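Local coordinates for Tll0287 protein (Thermosynechococcus elongatus, PDB 5B82) that binds heme c covalently, with a histidine and a cysteine as axial iron ligands in a PAS-like domain, and probably serves a redox or sensory role, at residues E30-I38 / I78-V86; D105-D113 / G170-V178. One frame throughout, in Å; residues are numbered along the deposited sequence.

Contact 1: residues E30-I38 / I78-V86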
loop_
_atom_site.group_PDB
_atom_site.type_symbol
_atom_site.label_atom_id
_atom_site.label_comp_id
_atom_site.label_asym_id
_atom_site.label_seq_id
_atom_site.Cartn_x
_atom_site.Cartn_y
_atom_site.Cartn_z
ATOM N N GLU A 30 -12.875 -13.447 11.583
ATOM C CA GLU A 30 -12.817 -12.457 10.505
ATOM C C GLU A 30 -11.747 -11.383 10.705
ATOM O O GLU A 30 -11.040 -11.000 9.756
ATOM C CB GLU A 30 -14.192 -11.808 10.299
ATOM C CG GLU A 30 -14.226 -10.856 9.129
ATOM C CD GLU A 30 -15.637 -10.475 8.724
ATOM O OE1 GLU A 30 -16.538 -10.530 9.588
ATOM O OE2 GLU A 30 -15.843 -10.128 7.539
ATOM N N LEU A 31 -11.625 -10.887 11.932
ATOM C CA LEU A 31 -10.586 -9.910 12.241
ATOM C C LEU A 31 -9.199 -10.510 11.960
ATOM O O LEU A 31 -8.335 -9.885 11.288
ATOM C CB LEU A 31 -10.700 -9.479 13.701
ATOM C CG LEU A 31 -12.051 -8.832 14.044
ATOM C CD1 LEU A 31 -12.213 -8.705 15.545
ATOM C CD2 LEU A 31 -12.139 -7.474 13.389
ATOM N N GLY A 32 -9.003 -11.739 12.445
ATOM C CA GLY A 32 -7.713 -12.394 12.201
ATOM C C GLY A 32 -7.428 -12.613 10.718
ATOM O O GLY A 32 -6.293 -12.447 10.250
ATOM N N LYS A 33 -8.468 -13.013 9.984
ATOM C CA LYS A 33 -8.387 -13.207 8.543
ATOM C C LYS A 33 -7.966 -11.920 7.836
ATOM O O LYS A 33 -7.172 -11.951 6.888
ATOM C CB LYS A 33 -9.730 -13.710 7.987
ATOM C CG LYS A 33 -9.715 -13.882 6.484
ATOM C CD LYS A 33 -10.889 -14.692 5.963
ATOM C CE LYS A 33 -10.618 -15.109 4.514
ATOM N NZ LYS A 33 -11.702 -15.943 3.928
ATOM N N VAL A 34 -8.497 -10.787 8.288
ATOM C CA VAL A 34 -8.049 -9.501 7.747
ATOM C C VAL A 34 -6.549 -9.266 7.997
ATOM O O VAL A 34 -5.790 -8.941 7.055
ATOM C CB VAL A 34 -8.850 -8.311 8.317
ATOM C CG1 VAL A 34 -8.185 -6.984 7.927
ATOM C CG2 VAL A 34 -10.292 -8.334 7.819
ATOM N N VAL A 35 -6.120 -9.422 9.252
ATOM C CA VAL A 35 -4.672 -9.227 9.539
ATOM C C VAL A 35 -3.768 -10.116 8.664
ATOM O O VAL A 35 -2.764 -9.654 8.056
ATOM C CB VAL A 35 -4.360 -9.445 11.048
ATOM C CG1 VAL A 35 -2.849 -9.432 11.329
ATOM C CG2 VAL A 35 -5.101 -8.403 11.905
ATOM N N THR A 36 -4.143 -11.388 8.576
ATOM C CA THR A 36 -3.372 -12.340 7.789
ATOM C C THR A 36 -3.351 -11.977 6.306
ATOM O O THR A 36 -2.286 -11.982 5.682
ATOM C CB THR A 36 -3.885 -13.775 7.944
ATOM O OG1 THR A 36 -3.770 -14.172 9.312
ATOM C CG2 THR A 36 -3.045 -14.728 7.090
ATOM N N ALA A 37 -4.517 -11.654 5.751
ATOM C CA ALA A 37 -4.619 -11.310 4.335
ATOM C C ALA A 37 -3.734 -10.119 4.000
ATOM O O ALA A 37 -2.986 -10.144 3.006
ATOM C CB ALA A 37 -6.075 -11.003 3.961
ATOM N N ILE A 38 -3.814 -9.077 4.829
ATOM C CA ILE A 38 -2.995 -7.890 4.584
ATOM C C ILE A 38 -1.494 -8.196 4.689
ATOM O O ILE A 38 -0.695 -7.777 3.837
ATOM C CB ILE A 38 -3.379 -6.729 5.508
ATOM C CG1 ILE A 38 -4.818 -6.287 5.198
ATOM C CG2 ILE A 38 -2.428 -5.549 5.325
ATOM C CD1 ILE A 38 -5.065 -6.053 3.715
ATOM N N ILE A 78 -9.510 -9.682 -2.852
ATOM C CA ILE A 78 -9.778 -9.914 -1.439
ATOM C C ILE A 78 -11.042 -9.164 -1.005
ATOM O O ILE A 78 -11.929 -9.726 -0.338
ATOM C CB ILE A 78 -8.550 -9.480 -0.606
ATOM C CG1 ILE A 78 -7.343 -10.350 -0.980
ATOM C CG2 ILE A 78 -8.822 -9.563 0.879
ATOM C CD1 ILE A 78 -6.030 -9.937 -0.329
ATOM N N ALA A 79 -11.115 -7.896 -1.409
ATOM C CA ALA A 79 -12.269 -7.055 -1.130
ATOM C C ALA A 79 -13.543 -7.734 -1.611
ATOM O O ALA A 79 -14.511 -7.838 -0.859
ATOM C CB ALA A 79 -12.120 -5.710 -1.805
ATOM N N ALA A 80 -13.523 -8.207 -2.858
ATOM C CA ALA A 80 -14.716 -8.805 -3.469
ATOM C C ALA A 80 -15.061 -10.148 -2.842
ATOM O O ALA A 80 -16.225 -10.440 -2.588
ATOM C CB ALA A 80 -14.539 -8.954 -4.980
ATOM N N ALA A 81 -14.044 -10.956 -2.582
ATOM C CA ALA A 81 -14.261 -12.290 -2.037
ATOM C C ALA A 81 -14.794 -12.244 -0.611
ATOM O O ALA A 81 -15.511 -13.151 -0.187
ATOM C CB ALA A 81 -12.977 -13.101 -2.091
ATOM N N ASN A 82 -14.452 -11.191 0.127
ATOM C CA ASN A 82 -14.813 -11.152 1.540
ATOM C C ASN A 82 -15.915 -10.162 1.935
ATOM O O ASN A 82 -16.377 -10.155 3.080
ATOM C CB ASN A 82 -13.564 -10.914 2.383
ATOM C CG ASN A 82 -12.619 -12.098 2.366
ATOM O OD1 ASN A 82 -12.805 -13.067 3.106
ATOM N ND2 ASN A 82 -11.606 -12.034 1.516
ATOM N N GLY A 83 -16.345 -9.333 0.994
ATOM C CA GLY A 83 -17.293 -8.284 1.319
ATOM C C GLY A 83 -16.646 -7.197 2.159
ATOM O O GLY A 83 -17.302 -6.566 2.994
ATOM N N TRP A 84 -15.343 -6.994 1.957
ATOM C CA TRP A 84 -14.623 -5.911 2.607
ATOM C C TRP A 84 -14.367 -4.808 1.589
ATOM O O TRP A 84 -14.540 -5.007 0.392
ATOM C CB TRP A 84 -13.261 -6.401 3.123
ATOM C CG TRP A 84 -13.321 -7.570 4.064
ATOM C CD1 TRP A 84 -14.379 -7.945 4.838
ATOM C CD2 TRP A 84 -12.273 -8.518 4.326
ATOM N NE1 TRP A 84 -14.055 -9.066 5.566
ATOM C CE2 TRP A 84 -12.771 -9.440 5.271
ATOM C CE3 TRP A 84 -10.965 -8.680 3.849
ATOM C CZ2 TRP A 84 -12.011 -10.509 5.747
ATOM C CZ3 TRP A 84 -10.204 -9.745 4.328
ATOM C CH2 TRP A 84 -10.729 -10.640 5.269
ATOM N N GLN A 85 -13.958 -3.641 2.071
ATOM C CA GLN A 85 -13.295 -2.669 1.217
ATOM C C GLN A 85 -11.816 -2.807 1.539
ATOM O O GLN A 85 -11.454 -2.836 2.706
ATOM C CB GLN A 85 -13.764 -1.260 1.545
ATOM C CG GLN A 85 -15.225 -1.024 1.189
ATOM C CD GLN A 85 -15.900 -0.082 2.147
ATOM O OE1 GLN A 85 -15.461 1.055 2.335
ATOM N NE2 GLN A 85 -16.968 -0.553 2.778
ATOM N N VAL A 86 -10.976 -2.913 0.514
ATOM C CA VAL A 86 -9.524 -3.039 0.704
ATOM C C VAL A 86 -8.853 -2.103 -0.273
ATOM O O VAL A 86 -9.171 -2.123 -1.461
ATOM C CB VAL A 86 -9.025 -4.474 0.421
ATOM C CG1 VAL A 86 -7.489 -4.569 0.624
ATOM C CG2 VAL A 86 -9.764 -5.467 1.294
#
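Helix 30-38 and helix 78-82 run nearly antiparallel, at 160°, with their axes 12.4 Å apart, a gap wide enough for the indole of W84 to lie between them. This ring carries most of the contact. V34 puts CG2 over one face, 3.5 Å from the centroid of the six-membered ring and 14° off its normal, a CH-pi contact, while CB of N82 covers the opposite face. E30, with CG anti to the backbone N (chi1 -175°) and the chain extended beyond it, brings OE2 2.9 Å from W84 NE1; the N-H points almost straight at this oxygen, close to the ring plane, and meets it on its anti side. CG of K33 reaches the rim 3.6 Å from W84 CH2, and A37 adds its methyl near the plane. The bond to NE1, together with aliphatic carbons over both faces and at the edge, should restrain the indole's rotation. K33 NZ gives a weak hydrogen bond of 3.2 Å to N82 OD1. The amide's other end turns back, N82 ND2 donating to I78 O at 3.0 Å. I38 CD1 and V86 CG1 meet tip to tip at 4.2 Å. Beyond N82 the chain leaves helix 69-82 at G83, with positive phi, and W84 leads into strand 85-89: helix-to-helix packing beside an edge strand of the PAS-like sheet, with a tryptophan filling the interface.

Contact 2: residues D105-D113 / G170-V178. With HEC (heme c), chain B.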
loop_
_atom_site.group_PDB
_atom_site.type_symbol
_atom_site.label_atom_id
_atom_site.label_comp_id
_atom_site.label_asym_id
_atom_site.label_seq_id
_atom_site.Cartn_x
_atom_site.Cartn_y
_atom_site.Cartn_z
ATOM N N ASP A 105 -8.502 8.482 6.759
ATOM C CA ASP A 105 -7.277 8.151 6.033
ATOM C C ASP A 105 -6.121 9.014 6.551
ATOM O O ASP A 105 -5.028 8.509 6.876
ATOM C CB ASP A 105 -7.451 8.356 4.522
ATOM C CG ASP A 105 -8.317 7.279 3.870
ATOM O OD1 ASP A 105 -8.367 6.143 4.387
ATOM O OD2 ASP A 105 -8.926 7.565 2.818
ATOM N N VAL A 106 -6.383 10.315 6.646
ATOM C CA VAL A 106 -5.366 11.278 7.037
ATOM C C VAL A 106 -4.947 11.038 8.475
ATOM O O VAL A 106 -3.757 11.100 8.806
ATOM C CB VAL A 106 -5.840 12.737 6.850
ATOM C CG1 VAL A 106 -4.783 13.704 7.343
ATOM C CG2 VAL A 106 -6.152 13.009 5.391
ATOM N N GLN A 107 -5.926 10.750 9.323
ATOM C CA GLN A 107 -5.681 10.439 10.726
ATOM C C GLN A 107 -4.770 9.220 10.871
ATOM O O GLN A 107 -3.857 9.203 11.707
ATOM C CB GLN A 107 -7.005 10.174 11.451
ATOM C CG GLN A 107 -6.837 9.756 12.910
ATOM C CD GLN A 107 -8.077 9.080 13.487
ATOM O OE1 GLN A 107 -7.972 8.190 14.336
ATOM N NE2 GLN A 107 -9.254 9.501 13.032
ATOM N N ALA A 108 -5.024 8.198 10.056
ATOM C CA ALA A 108 -4.293 6.944 10.171
ATOM C C ALA A 108 -2.855 7.144 9.714
ATOM O O ALA A 108 -1.915 6.737 10.403
ATOM C CB ALA A 108 -4.970 5.842 9.364
ATOM N N LEU A 109 -2.705 7.782 8.554
ATOM C CA LEU A 109 -1.379 8.114 8.044
ATOM C C LEU A 109 -0.611 8.939 9.057
ATOM O O LEU A 109 0.559 8.676 9.304
ATOM C CB LEU A 109 -1.456 8.845 6.702
ATOM C CG LEU A 109 -1.900 7.963 5.535
ATOM C CD1 LEU A 109 -2.135 8.792 4.280
ATOM C CD2 LEU A 109 -0.856 6.888 5.263
ATOM N N ASN A 110 -1.275 9.918 9.662
ATOM C CA ASN A 110 -0.679 10.676 10.753
ATOM C C ASN A 110 -0.218 9.801 11.920
ATOM O O ASN A 110 0.867 10.025 12.458
ATOM C CB ASN A 110 -1.624 11.768 11.257
ATOM C CG ASN A 110 -1.429 13.086 10.538
ATOM O OD1 ASN A 110 -0.301 13.522 10.317
ATOM N ND2 ASN A 110 -2.533 13.730 10.167
ATOM N N GLN A 111 -1.036 8.828 12.324
ATOM C CA GLN A 111 -0.661 7.939 13.424
ATOM C C GLN A 111 0.621 7.189 13.073
ATOM O O GLN A 111 1.550 7.124 13.874
ATOM C CB GLN A 111 -1.787 6.961 13.772
ATOM C CG GLN A 111 -2.789 7.500 14.806
ATOM C CD GLN A 111 -3.952 6.551 15.085
ATOM O OE1 GLN A 111 -5.096 6.835 14.727
ATOM N NE2 GLN A 111 -3.665 5.429 15.742
ATOM N N PHE A 112 0.662 6.631 11.869
ATOM C CA PHE A 112 1.878 5.949 11.422
ATOM C C PHE A 112 3.084 6.894 11.410
ATOM O O PHE A 112 4.168 6.566 11.921
ATOM C CB PHE A 112 1.643 5.296 10.055
ATOM C CG PHE A 112 0.696 4.120 10.107
ATOM C CD1 PHE A 112 0.855 3.134 11.076
ATOM C CD2 PHE A 112 -0.367 4.019 9.220
ATOM C CE1 PHE A 112 -0.005 2.049 11.143
ATOM C CE2 PHE A 112 -1.247 2.932 9.274
ATOM C CZ PHE A 112 -1.072 1.951 10.238
ATOM N N ASP A 113 2.888 8.087 10.867
ATOM C CA ASP A 113 3.967 9.061 10.747
ATOM C C ASP A 113 4.516 9.484 12.100
ATOM O O ASP A 113 5.707 9.752 12.231
ATOM C CB ASP A 113 3.500 10.292 9.960
ATOM C CG ASP A 113 4.631 11.249 9.643
ATOM O OD1 ASP A 113 5.472 10.917 8.774
ATOM O OD2 ASP A 113 4.667 12.338 10.249
ATOM N N GLY A 170 13.373 3.496 4.812
ATOM C CA GLY A 170 12.843 3.750 6.140
ATOM C C GLY A 170 11.688 4.729 6.160
ATOM O O GLY A 170 11.014 4.873 7.178
ATOM N N ASP A 171 11.460 5.414 5.043
ATOM C CA ASP A 171 10.332 6.343 4.934
ATOM C C ASP A 171 8.984 5.641 5.080
ATOM O O ASP A 171 8.857 4.457 4.783
ATOM C CB ASP A 171 10.336 7.044 3.575
ATOM C CG ASP A 171 11.397 8.113 3.471
ATOM O OD1 ASP A 171 12.240 8.192 4.389
ATOM O OD2 ASP A 171 11.386 8.861 2.468
ATOM N N LEU A 172 7.969 6.386 5.505
ATOM C CA LEU A 172 6.598 5.889 5.439
ATOM C C LEU A 172 6.077 6.010 4.008
ATOM O O LEU A 172 5.932 7.118 3.485
ATOM C CB LEU A 172 5.698 6.670 6.394
ATOM C CG LEU A 172 4.208 6.344 6.303
ATOM C CD1 LEU A 172 3.950 4.900 6.735
ATOM C CD2 LEU A 172 3.417 7.329 7.143
ATOM N N ARG A 173 5.797 4.870 3.380
ATOM C CA ARG A 173 5.352 4.830 1.990
ATOM C C ARG A 173 3.856 5.121 1.847
ATOM O O ARG A 173 3.424 5.790 0.906
ATOM C CB ARG A 173 5.650 3.454 1.391
ATOM C CG ARG A 173 5.054 3.238 0.016
ATOM C CD ARG A 173 5.791 4.050 -1.054
ATOM N NE ARG A 173 5.184 3.846 -2.366
ATOM C CZ ARG A 173 4.174 4.568 -2.847
ATOM N NH1 ARG A 173 3.664 5.558 -2.129
ATOM N NH2 ARG A 173 3.680 4.304 -4.052
ATOM N N GLY A 174 3.084 4.601 2.793
ATOM C CA GLY A 174 1.634 4.653 2.759
ATOM C C GLY A 174 1.124 3.574 3.692
ATOM O O GLY A 174 1.807 3.196 4.652
ATOM N N MET A 175 -0.065 3.054 3.413
ATOM C CA MET A 175 -0.679 2.056 4.281
ATOM C C MET A 175 -1.667 1.206 3.512
ATOM O O MET A 175 -2.116 1.603 2.427
ATOM C CB MET A 175 -1.403 2.738 5.438
ATOM C CG MET A 175 -2.699 3.445 5.035
ATOM S SD MET A 175 -3.348 4.423 6.390
ATOM C CE MET A 175 -4.792 5.158 5.581
ATOM N N TYR A 176 -1.982 0.025 4.048
ATOM C CA TYR A 176 -3.164 -0.715 3.595
ATOM C C TYR A 176 -4.336 -0.288 4.467
ATOM O O TYR A 176 -4.153 -0.025 5.656
ATOM C CB TYR A 176 -2.979 -2.226 3.730
ATOM C CG TYR A 176 -1.729 -2.747 3.062
ATOM C CD1 TYR A 176 -1.707 -3.034 1.701
ATOM C CD2 TYR A 176 -0.578 -2.958 3.795
ATOM C CE1 TYR A 176 -0.553 -3.505 1.088
ATOM C CE2 TYR A 176 0.569 -3.440 3.199
ATOM C CZ TYR A 176 0.578 -3.702 1.851
ATOM O OH TYR A 176 1.732 -4.165 1.269
ATOM N N ALA A 177 -5.530 -0.221 3.882
ATOM C CA ALA A 177 -6.751 0.140 4.617
ATOM C C ALA A 177 -7.858 -0.855 4.297
ATOM O O ALA A 177 -8.201 -1.066 3.130
ATOM C CB ALA A 177 -7.200 1.534 4.249
ATOM N N VAL A 178 -8.401 -1.490 5.325
ATOM C CA VAL A 178 -9.505 -2.423 5.143
ATOM C C VAL A 178 -10.705 -1.994 5.970
ATOM O O VAL A 178 -10.548 -1.555 7.107
ATOM C CB VAL A 178 -9.109 -3.842 5.573
ATOM C CG1 VAL A 178 -10.287 -4.797 5.429
ATOM C CG2 VAL A 178 -7.907 -4.324 4.772
HETATM FE FE HEC B . 5.402 0.370 -5.856
HETATM C CHA HEC B . 2.299 1.634 -6.410
HETATM C CHB HEC B . 4.840 0.646 -2.418
HETATM C CHC HEC B . 8.379 -1.113 -5.206
HETATM C CHD HEC B . 6.137 0.464 -9.211
HETATM N NA HEC B . 3.884 1.077 -4.636
HETATM C C1A HEC B . 2.631 1.430 -5.095
HETATM C C2A HEC B . 1.743 1.564 -3.956
HETATM C C3A HEC B . 2.460 1.284 -2.861
HETATM C C4A HEC B . 3.810 0.981 -3.262
HETATM C CMA HEC B . 1.976 1.286 -1.402
HETATM C CAA HEC B . 0.239 1.937 -4.006
HETATM C CBA HEC B . -0.002 3.408 -3.667
HETATM C CGA HEC B . 0.255 4.269 -4.874
HETATM O O1A HEC B . 1.188 5.107 -4.830
HETATM O O2A HEC B . -0.450 4.101 -5.904
HETATM N NB HEC B . 6.406 -0.109 -4.135
HETATM C C1B HEC B . 5.995 0.029 -2.826
HETATM C C2B HEC B . 6.980 -0.586 -1.960
HETATM C C3B HEC B . 7.959 -1.062 -2.731
HETATM C C4B HEC B . 7.616 -0.784 -4.110
HETATM C CMB HEC B . 6.919 -0.622 -0.411
HETATM C CAB HEC B . 9.231 -1.802 -2.253
HETATM C CBB HEC B . 8.867 -3.169 -1.617
HETATM N NC HEC B . 6.978 -0.181 -6.998
HETATM C C1C HEC B . 8.094 -0.835 -6.527
HETATM C C2C HEC B . 8.844 -1.312 -7.669
HETATM C C3C HEC B . 8.306 -0.765 -8.773
HETATM C C4C HEC B . 7.070 -0.116 -8.373
HETATM C CMC HEC B . 10.263 -1.916 -7.545
HETATM C CAC HEC B . 8.822 -0.875 -10.233
HETATM C CBC HEC B . 8.964 -2.318 -10.773
HETATM N ND HEC B . 4.422 1.011 -7.536
HETATM C C1D HEC B . 4.861 0.822 -8.842
HETATM C C2D HEC B . 3.756 1.070 -9.749
HETATM C C3D HEC B . 2.578 1.441 -8.858
HETATM C C4D HEC B . 3.076 1.380 -7.512
HETATM C CMD HEC B . 3.759 0.986 -11.289
HETATM C CAD HEC B . 1.134 1.785 -9.285
HETATM C CBD HEC B . 0.408 0.445 -9.319
HETATM C CGD HEC B . -1.079 0.624 -9.534
HETATM O O1D HEC B . -1.483 1.125 -10.607
HETATM O O2D HEC B . -1.852 0.253 -8.624
#
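M175 and L172 owe their positions against helix 103-114 to their first torsions: in M175, CG stands between the backbone N and the carbonyl carbon (chi1 73°) and the chain then runs out extended, whereas L172 has CG anti to its N (chi1 174°). The methionine reaches obliquely across the helix toward D105, at the N-terminal end of the segment. Its sulfur lies 3.7 Å from A108 CB and equally near L109 CD2. The methyl M175 CE comes 3.6 Å from D105 O. F112 flanks the same side chain, crossing it at about a right angle, with CE2 3.8 Å from M175 CB. The sulfur sits at the edge of that ring, in its plane and 5.1 Å from the centroid, a Met-aromatic contact. Toward the C-terminal end of the helix segment, L172 CD2 packs against CB of F112 at 4.0 Å and approaches the backbone of L109 and D113. The contact is held by apolar packing.

R173 points from the strand's other face to the heme. NH2 donates to propionate oxygen O1A of heme c at 2.7 Å, and one face of the guanidinium, tilted from the porphyrin plane, is turned to C3A and the CMA methyl of ring A; NH1 bonds to K92 O. R173 and G174 both face I135 in a classic beta bulge. The helix crosses the strand at 129°, and F132 of strand 128-136 and V89 of strand 85-89 flank M175, so helix 103-114 covers one face of the antiparallel sheet while Y176 and V178, on the other, pack against helix 28-49.

Contacts 1 and 2, with centres 18 Å apart, show how one antiparallel sheet can organise helices on both its faces. They come in series along the chain: contact 1 closes at strand 85-89, before helix 103-114 opens contact 2, and strand 172-181 completes it. Strands 85-89 and 172-181 are neighbours in the sheet, and the two contacts touch directly where I38 of contact 1 packs against Y176 and V178 of contact 2, CD1 of I38 lying 3.5 Å from V178 CG2. Strand 172-181 therefore links helix 28-49 to helix 103-114 across the PAS-like core, and through R173 it also reaches the heme.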